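Side-chain contacts in transcriptional regulator (Streptococcus pneumoniae, PDB 2GNP), which probably regulates transcription in response to a small effector, through a putative sugar-binding domain with a Rossmann-like fold: residues F32-T35 / P36-S40; G49-R52 / N53-D57; S70-V73 / D74-S78; E216-K219 / N220-Q223. All coordinates share one frame; numbering follows the deposited sequence.

Interactions 1 to 4 work through one principle, how helices begin and end, in different surroundings. Interactions 1 and 2 sit at the two ends of helix 36-54, their centres about 26 Å apart: the first is an exposed N-cap with a surface methyl contact, the second a partly buried C-terminal turn with apolar side chains against the sheet. Interaction 3 closes helix 67-75 and touches both, through N71 beside S40 and through R52 reaching S78. Interaction 4, about 32 Å from interaction 1 between centres and across the middle of the chain, ends helix 215-218. Contacts between buried leucine and isoleucine side chains belong to 2, 3 and 4, whereas waters join polar side chains in 1, 3 and 4.

Interaction 1: F32-T35 / P36-S40; sequences FDDT and PTILS
T35 OG1 receives the backbone N-H of I38, the N-cap bond that starts helix 36-54. The I38 N to T35 OG1 separation is 3.0 Å and the bond is almost straight, with an angle of 170° at the hydrogen. The hydroxyl reaches this spot because chi1 of T35 (71°) sets OG1 between the backbone N and the carbonyl carbon, while CG2 is turned to the opposite side from that carbon. CG2 is thereby left to meet the end of I38, whose CD1 lies 3.7 Å away from T35 CG2; the two side chains cross at about a right angle. The carbonyl of T35 opens the ordinary helical ladder, taking L39 N at 3.0 Å from T35 O.

A water continues the polar surface, bonded to T37 OG1 at 2.7 Å and only weakly to T35 OG1. One step further out, the carboxylate of D34 lies over the first turn: D34 OD1 is 3.7 Å from I38 CG2, and D34 OD2 is 4.0 Å from L39 CD1. These are contacts with carbon; the charge of D34 is answered by R42, further along the helix, and by the backbone N of E31. Together, the cap satisfies an N-H that has no preceding helical carbonyl, and the negative charge of D34 near the helix's N-terminal end would probably suit the positive pole of its dipole.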
# COMPACT_ATOMS: atom_id res chain seq x y z
N PHE A 32 -14.77 -22.57 -2.77
CA PHE A 32 -14.13 -23.86 -2.50
C PHE A 32 -13.18 -24.30 -3.63
O PHE A 32 -12.13 -24.90 -3.36
CB PHE A 32 -15.19 -24.96 -2.30
CG PHE A 32 -14.61 -26.29 -1.86
CD1 PHE A 32 -14.38 -27.31 -2.79
CD2 PHE A 32 -14.28 -26.51 -0.52
CE1 PHE A 32 -13.83 -28.55 -2.38
CE2 PHE A 32 -13.74 -27.74 -0.11
CZ PHE A 32 -13.52 -28.75 -1.03
N ASP A 33 -13.57 -24.02 -4.88
CA ASP A 33 -12.82 -24.46 -6.07
C ASP A 33 -11.64 -23.53 -6.44
O ASP A 33 -10.99 -23.72 -7.47
CB ASP A 33 -13.77 -24.53 -7.26
CG ASP A 33 -14.68 -25.72 -7.20
OD1 ASP A 33 -14.33 -26.68 -6.47
OD2 ASP A 33 -15.75 -25.71 -7.84
N ASP A 34 -11.41 -22.49 -5.63
CA ASP A 34 -10.29 -21.55 -5.86
C ASP A 34 -8.94 -22.19 -5.92
O ASP A 34 -8.66 -23.14 -5.16
CB ASP A 34 -10.26 -20.41 -4.79
CG ASP A 34 -11.31 -19.33 -5.06
OD1 ASP A 34 -11.91 -19.36 -6.17
OD2 ASP A 34 -11.55 -18.48 -4.17
N THR A 35 -8.11 -21.66 -6.81
CA THR A 35 -6.66 -21.81 -6.76
C THR A 35 -6.13 -20.43 -6.37
O THR A 35 -6.86 -19.45 -6.49
CB THR A 35 -6.01 -22.14 -8.14
OG1 THR A 35 -6.05 -20.96 -9.00
CG2 THR A 35 -6.66 -23.30 -8.85
N PRO A 36 -4.85 -20.34 -5.95
CA PRO A 36 -4.28 -18.99 -5.72
C PRO A 36 -4.41 -18.04 -6.93
O PRO A 36 -4.64 -16.83 -6.76
CB PRO A 36 -2.82 -19.31 -5.38
CG PRO A 36 -2.91 -20.66 -4.72
CD PRO A 36 -3.88 -21.40 -5.60
N THR A 37 -4.28 -18.58 -8.14
CA THR A 37 -4.37 -17.80 -9.35
C THR A 37 -5.78 -17.23 -9.55
O THR A 37 -5.98 -16.01 -9.86
CB THR A 37 -3.92 -18.70 -10.56
OG1 THR A 37 -2.53 -19.01 -10.40
CG2 THR A 37 -4.19 -18.03 -11.92
N ILE A 38 -6.79 -18.09 -9.40
CA ILE A 38 -8.18 -17.67 -9.57
C ILE A 38 -8.55 -16.58 -8.50
O ILE A 38 -9.27 -15.59 -8.81
CB ILE A 38 -9.14 -18.89 -9.46
CG1 ILE A 38 -8.83 -19.86 -10.61
CG2 ILE A 38 -10.63 -18.42 -9.52
CD1 ILE A 38 -9.34 -21.34 -10.45
N LEU A 39 -8.10 -16.81 -7.26
CA LEU A 39 -8.43 -15.87 -6.19
C LEU A 39 -7.76 -14.54 -6.50
O LEU A 39 -8.43 -13.52 -6.46
CB LEU A 39 -7.99 -16.39 -4.82
CG LEU A 39 -8.22 -15.39 -3.67
CD1 LEU A 39 -9.69 -15.05 -3.46
CD2 LEU A 39 -7.66 -15.99 -2.34
N SER A 40 -6.47 -14.56 -6.86
CA SER A 40 -5.78 -13.29 -7.21
C SER A 40 -6.44 -12.59 -8.40
O SER A 40 -6.57 -11.37 -8.40
CB SER A 40 -4.29 -13.57 -7.46
OG SER A 40 -3.64 -12.38 -7.92
O HOH W 1 -2.72 -21.26 -8.92

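Interaction 2: G49-R52 / N53-D57; sequences GVLR and NLIDD
L51 and I55 meet through their aliphatic branches where helix 36-54 runs out. Followed outward, I55 shows how a side chain can lie along the last turn. I55 CB stands 3.9 Å from both L51 O and R52 O. With chi1 at -60°, I55 CG1 is set beside the backbone N, which brings it back over the helix end to 3.3 Å from L51 O. I55 CD1, at the tip, then comes to rest 3.8 Å from L51 CG, the two side chains crossing obliquely. Beyond this pair the same surface is completed by helix 102-113, where M109 touches both residues and F113 touches I55.

L54 closes the neighbouring face. L54 CG lies 3.3 Å from V50 O, and L54 CD1 approaches V50 CG1 at 4.2 Å; V50 also packs on strand 248-252. The backbone changes pattern beneath them. N53 N still bonds to G49 O at 3.1 Å, but L51 O accepts from I55 N as well as, weakly, from L54 N, and I55 is the first residue to leave helical torsions.

R52 turns the other way, its chain extended from CG to NE, and the guanidinium donates to the carbonyl of S78, with a weaker bond to that of H77. K79 NZ donates to the carbonyls of R52 and I55. A cationic lysine on these C-terminal carbonyls would probably stabilise the negative end of the helix dipole, while L51 and L54 lie against strand 153-160, and I55 against helix 102-113, by apolar contact.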
# COMPACT_ATOMS: atom_id res chain seq x y z
N GLY A 49 -11.48 -2.41 -11.29
CA GLY A 49 -12.71 -1.68 -11.52
C GLY A 49 -12.87 -0.50 -10.56
O GLY A 49 -13.22 0.62 -10.97
N VAL A 50 -12.64 -0.79 -9.28
CA VAL A 50 -12.73 0.23 -8.25
C VAL A 50 -11.79 1.40 -8.59
O VAL A 50 -12.21 2.57 -8.62
CB VAL A 50 -12.41 -0.31 -6.86
CG1 VAL A 50 -12.12 0.86 -5.97
CG2 VAL A 50 -13.59 -1.17 -6.31
N LEU A 51 -10.53 1.11 -8.93
CA LEU A 51 -9.60 2.23 -9.18
C LEU A 51 -9.98 3.04 -10.46
O LEU A 51 -9.93 4.28 -10.49
CB LEU A 51 -8.17 1.68 -9.30
CG LEU A 51 -7.09 2.73 -9.55
CD1 LEU A 51 -7.05 3.74 -8.39
CD2 LEU A 51 -5.73 2.02 -9.63
N ARG A 52 -10.36 2.33 -11.52
CA ARG A 52 -10.71 3.01 -12.75
C ARG A 52 -11.83 4.05 -12.50
O ARG A 52 -11.84 5.17 -13.02
CB ARG A 52 -11.08 2.00 -13.86
CG ARG A 52 -11.54 2.67 -15.16
CD ARG A 52 -11.79 1.67 -16.28
NE ARG A 52 -11.94 2.34 -17.59
CZ ARG A 52 -13.06 2.90 -18.07
NH1 ARG A 52 -14.16 3.00 -17.31
NH2 ARG A 52 -13.05 3.43 -19.29
N ASN A 53 -12.81 3.65 -11.67
CA ASN A 53 -13.91 4.56 -11.31
C ASN A 53 -13.53 5.78 -10.48
O ASN A 53 -14.22 6.82 -10.49
CB ASN A 53 -15.00 3.74 -10.62
CG ASN A 53 -15.89 3.02 -11.63
OD1 ASN A 53 -15.97 3.44 -12.79
ND2 ASN A 53 -16.55 1.94 -11.19
N LEU A 54 -12.45 5.63 -9.71
CA LEU A 54 -11.92 6.69 -8.88
C LEU A 54 -11.16 7.71 -9.70
O LEU A 54 -11.13 8.90 -9.36
CB LEU A 54 -11.00 6.13 -7.78
CG LEU A 54 -11.61 5.22 -6.70
CD1 LEU A 54 -10.51 4.78 -5.71
CD2 LEU A 54 -12.82 5.88 -5.98
N ILE A 55 -10.55 7.26 -10.80
CA ILE A 55 -9.72 8.14 -11.59
C ILE A 55 -10.53 9.11 -12.45
O ILE A 55 -11.36 8.70 -13.27
CB ILE A 55 -8.65 7.37 -12.43
CG1 ILE A 55 -7.74 6.56 -11.48
CG2 ILE A 55 -7.81 8.35 -13.25
CD1 ILE A 55 -6.77 5.50 -12.18
N ASP A 56 -10.29 10.38 -12.23
CA ASP A 56 -10.92 11.45 -12.98
C ASP A 56 -9.90 12.44 -13.48
O ASP A 56 -8.75 12.42 -13.09
CB ASP A 56 -11.91 12.17 -12.05
CG ASP A 56 -13.16 11.34 -11.73
OD1 ASP A 56 -13.73 10.65 -12.63
OD2 ASP A 56 -13.63 11.44 -10.57
N ASP A 57 -10.32 13.33 -14.37
CA ASP A 57 -9.49 14.46 -14.75
C ASP A 57 -8.83 15.19 -13.59
O ASP A 57 -9.44 15.32 -12.48
CB ASP A 57 -10.27 15.54 -15.49
CG ASP A 57 -10.95 15.03 -16.74
OD1 ASP A 57 -10.57 13.97 -17.31
OD2 ASP A 57 -11.92 15.73 -17.13

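Interaction 3: S70-V73 / D74-S78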
# COMPACT_ATOMS: atom_id res chain seq x y z
N SER A 70 0.75 -4.73 -9.14
CA SER A 70 1.06 -5.15 -10.52
C SER A 70 -0.13 -5.92 -11.09
O SER A 70 -0.55 -5.71 -12.23
CB SER A 70 2.33 -5.97 -10.55
OG SER A 70 2.58 -6.42 -11.89
N ASN A 71 -0.70 -6.79 -10.27
CA ASN A 71 -1.84 -7.61 -10.72
C ASN A 71 -3.07 -6.76 -11.07
O ASN A 71 -3.83 -7.08 -11.98
CB ASN A 71 -2.16 -8.66 -9.64
CG ASN A 71 -1.06 -9.74 -9.48
OD1 ASN A 71 -0.16 -9.94 -10.35
ND2 ASN A 71 -1.17 -10.48 -8.39
N LEU A 72 -3.30 -5.65 -10.35
CA LEU A 72 -4.45 -4.86 -10.69
C LEU A 72 -4.14 -4.03 -11.92
O LEU A 72 -5.01 -3.91 -12.79
CB LEU A 72 -4.94 -4.04 -9.49
CG LEU A 72 -4.60 -2.60 -9.23
CD1 LEU A 72 -5.12 -1.63 -10.34
CD2 LEU A 72 -5.11 -2.19 -7.79
N VAL A 73 -2.92 -3.49 -12.00
CA VAL A 73 -2.53 -2.68 -13.15
C VAL A 73 -2.67 -3.49 -14.46
O VAL A 73 -3.14 -2.99 -15.48
CB VAL A 73 -1.10 -2.10 -13.01
CG1 VAL A 73 -0.73 -1.39 -14.33
CG2 VAL A 73 -1.11 -1.05 -11.88
N ASP A 74 -2.30 -4.75 -14.42
CA ASP A 74 -2.41 -5.62 -15.62
C ASP A 74 -3.87 -5.64 -16.14
O ASP A 74 -4.14 -5.68 -17.37
CB ASP A 74 -2.02 -7.04 -15.27
CG ASP A 74 -0.53 -7.27 -15.19
OD1 ASP A 74 0.27 -6.40 -15.57
OD2 ASP A 74 -0.15 -8.39 -14.76
N LEU A 75 -4.83 -5.63 -15.20
CA LEU A 75 -6.25 -5.76 -15.61
C LEU A 75 -7.02 -4.51 -15.89
O LEU A 75 -8.08 -4.54 -16.56
CB LEU A 75 -7.02 -6.57 -14.57
CG LEU A 75 -6.48 -7.95 -14.22
CD1 LEU A 75 -7.43 -8.61 -13.24
CD2 LEU A 75 -6.30 -8.85 -15.49
N ILE A 76 -6.55 -3.37 -15.36
CA ILE A 76 -7.37 -2.19 -15.43
C ILE A 76 -7.56 -1.71 -16.88
O ILE A 76 -6.59 -1.76 -17.68
CB ILE A 76 -6.78 -1.06 -14.52
CG1 ILE A 76 -7.80 0.06 -14.30
CG2 ILE A 76 -5.46 -0.51 -15.12
CD1 ILE A 76 -7.38 1.02 -13.16
N HIS A 77 -8.77 -1.23 -17.18
CA HIS A 77 -9.09 -0.73 -18.53
C HIS A 77 -8.71 0.72 -18.67
O HIS A 77 -8.94 1.54 -17.75
CB HIS A 77 -10.59 -0.89 -18.89
CG HIS A 77 -10.85 -0.78 -20.35
ND1 HIS A 77 -11.13 0.42 -20.98
CD2 HIS A 77 -10.78 -1.71 -21.34
CE1 HIS A 77 -11.23 0.22 -22.29
NE2 HIS A 77 -11.04 -1.07 -22.52
N SER A 78 -8.16 1.07 -19.84
CA SER A 78 -7.85 2.49 -20.14
C SER A 78 -9.08 3.40 -20.03
O SER A 78 -10.24 2.95 -20.12
CB SER A 78 -7.26 2.60 -21.55
OG SER A 78 -8.27 2.29 -22.50
O HOH W 2 1.32 -8.65 -12.46
O HOH W 3 1.45 -4.25 -14.02
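The CG2 methyl of I76 packs on the backbone carbonyl of V73 at the close of helix 67-75, the helix of a beta-alpha-beta unit that joins strand 60-63 to strand 85-88. The tight part of the contact lies here. I76 CG2 occupies the position between its own backbone N and carbonyl carbon (chi1 -166° puts CG1 anti to the backbone N), and this methyl sits 3.4 Å from V73 O. On the same buried side the L72 and I76 tips are just in range, and helix 102-113 packs against this side: M109 touches V73 and F113 touches I76. The closing carbonyls also meet a charge, for K112 NZ bonds to the carbonyls of V73 and I76. The backbone itself relaxes in steps. D74 N keeps a good helical bond to S70 O, 3.0 Å long, whereas L75 N turns to L72 O, standing 60° out of that carbonyl's plane, and the bonds of I76 N to L72 O and V73 O are both weak.

Between S70 and D74 the contact is looser at the tips. D74 CG rests close to S70 O, at 3.3 Å, but S70 OG is 4.3 Å from D74 OD1, and two waters span this hydroxyl-to-carboxylate gap. One links S70 OG to D74 OD2; the other links S70 OG to D74 OD1. D74 is further tied to K99 by a salt bridge, so its carboxylate is shared between lysine and solvent. The water joining S70 OG to D74 OD2 accepts from S70 OG at 2.6 Å and donates to D74 OD2 at 2.7 Å.

Interaction 4: E216-K219 / N220-Q223; sequences EDLK and NIPQ
N220, with chi1 at -80°, swings its amide beside its own backbone N and back toward E216, while E216 bends at chi2 (68°) to bring its carboxylate round to the same place. They approach each other at a type I beta turn, L218 to I221, which follows helix 215-218 and leads into strand 223-227 of the sheet. The direct bond is to the backbone: N220 ND2 donates to the carbonyl of E216 at 2.8 Å from E216 O. It is essentially straight, at 179°, and the acceptor lies in the plane of the N220 amide, so the amide donates squarely to a carbonyl of the last helical turn. E216 OE2 is farther off, and a water spans it and ND2. K219 runs alongside N220, pointing the same way, and its NZ forms a long salt bridge with E216 OE1.

Within the turn itself, backbone bonds hold the chain. N220 N bonds to D217 O at 3.1 Å, and I221 N to L218 O at 3.2 Å, each donor standing well above the plane of its carbonyl. The buried side is apolar: L218 and I221 cross obliquely and both rest on A154 of strand 153-160, with C191 touching L218 and L151 touching I221. D217 turns away from this and pairs with K149. L218 CD1 and I221 CD1 are 4.1 Å apart, and I221 CG1 packs on the carbonyl oxygen D217 O at 3.5 Å.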
# COMPACT_ATOMS: atom_id res chain seq x y z
N GLU A 216 1.66 10.25 8.30
CA GLU A 216 0.84 11.44 8.46
C GLU A 216 0.25 11.96 7.15
O GLU A 216 -0.97 12.19 7.05
CB GLU A 216 1.69 12.52 9.15
CG GLU A 216 1.03 13.86 9.35
CD GLU A 216 -0.12 13.85 10.36
OE1 GLU A 216 -0.20 12.93 11.26
OE2 GLU A 216 -0.97 14.76 10.23
N ASP A 217 1.08 12.05 6.12
CA ASP A 217 0.58 12.48 4.83
C ASP A 217 -0.28 11.37 4.19
O ASP A 217 -1.38 11.66 3.65
CB ASP A 217 1.71 12.92 3.92
CG ASP A 217 2.28 14.29 4.34
OD1 ASP A 217 1.49 15.12 4.87
OD2 ASP A 217 3.48 14.54 4.05
N LEU A 218 0.20 10.13 4.26
CA LEU A 218 -0.62 9.03 3.67
C LEU A 218 -2.04 9.02 4.21
O LEU A 218 -3.00 8.93 3.44
CB LEU A 218 0.05 7.69 3.93
CG LEU A 218 -0.78 6.51 3.44
CD1 LEU A 218 -0.84 6.48 1.92
CD2 LEU A 218 -0.05 5.22 3.97
N LYS A 219 -2.17 9.15 5.52
CA LYS A 219 -3.45 8.94 6.17
C LYS A 219 -4.42 10.11 6.02
O LYS A 219 -5.55 10.05 6.48
CB LYS A 219 -3.28 8.51 7.63
CG LYS A 219 -2.97 9.62 8.59
CD LYS A 219 -2.45 9.08 9.90
CE LYS A 219 -2.55 10.09 11.03
NZ LYS A 219 -1.92 9.66 12.35
N ASN A 220 -3.94 11.18 5.38
CA ASN A 220 -4.78 12.34 5.08
C ASN A 220 -5.11 12.50 3.60
O ASN A 220 -5.80 13.46 3.22
CB ASN A 220 -4.09 13.58 5.65
CG ASN A 220 -4.35 13.72 7.16
OD1 ASN A 220 -5.43 14.19 7.52
ND2 ASN A 220 -3.39 13.29 8.03
N ILE A 221 -4.62 11.56 2.77
CA ILE A 221 -5.04 11.53 1.34
C ILE A 221 -6.53 11.25 1.28
O ILE A 221 -7.03 10.34 1.96
CB ILE A 221 -4.23 10.45 0.55
CG1 ILE A 221 -2.78 10.92 0.48
CG2 ILE A 221 -4.87 10.24 -0.86
CD1 ILE A 221 -1.76 9.90 -0.10
N PRO A 222 -7.28 12.01 0.45
CA PRO A 222 -8.73 11.78 0.39
C PRO A 222 -9.18 10.38 0.06
O PRO A 222 -10.16 9.88 0.65
CB PRO A 222 -9.19 12.77 -0.69
CG PRO A 222 -8.18 13.84 -0.68
CD PRO A 222 -6.87 13.21 -0.33
N GLN A 223 -8.51 9.72 -0.91
CA GLN A 223 -8.89 8.33 -1.23
C GLN A 223 -7.63 7.49 -1.22
O GLN A 223 -6.76 7.69 -2.04
CB GLN A 223 -9.61 8.24 -2.58
CG GLN A 223 -11.05 8.83 -2.62
CD GLN A 223 -11.89 8.30 -1.53
OE1 GLN A 223 -11.77 7.12 -1.15
NE2 GLN A 223 -12.78 9.16 -1.00
O HOH W 4 -3.68 13.51 10.83
O HOH W 5 -5.80 8.43 3.52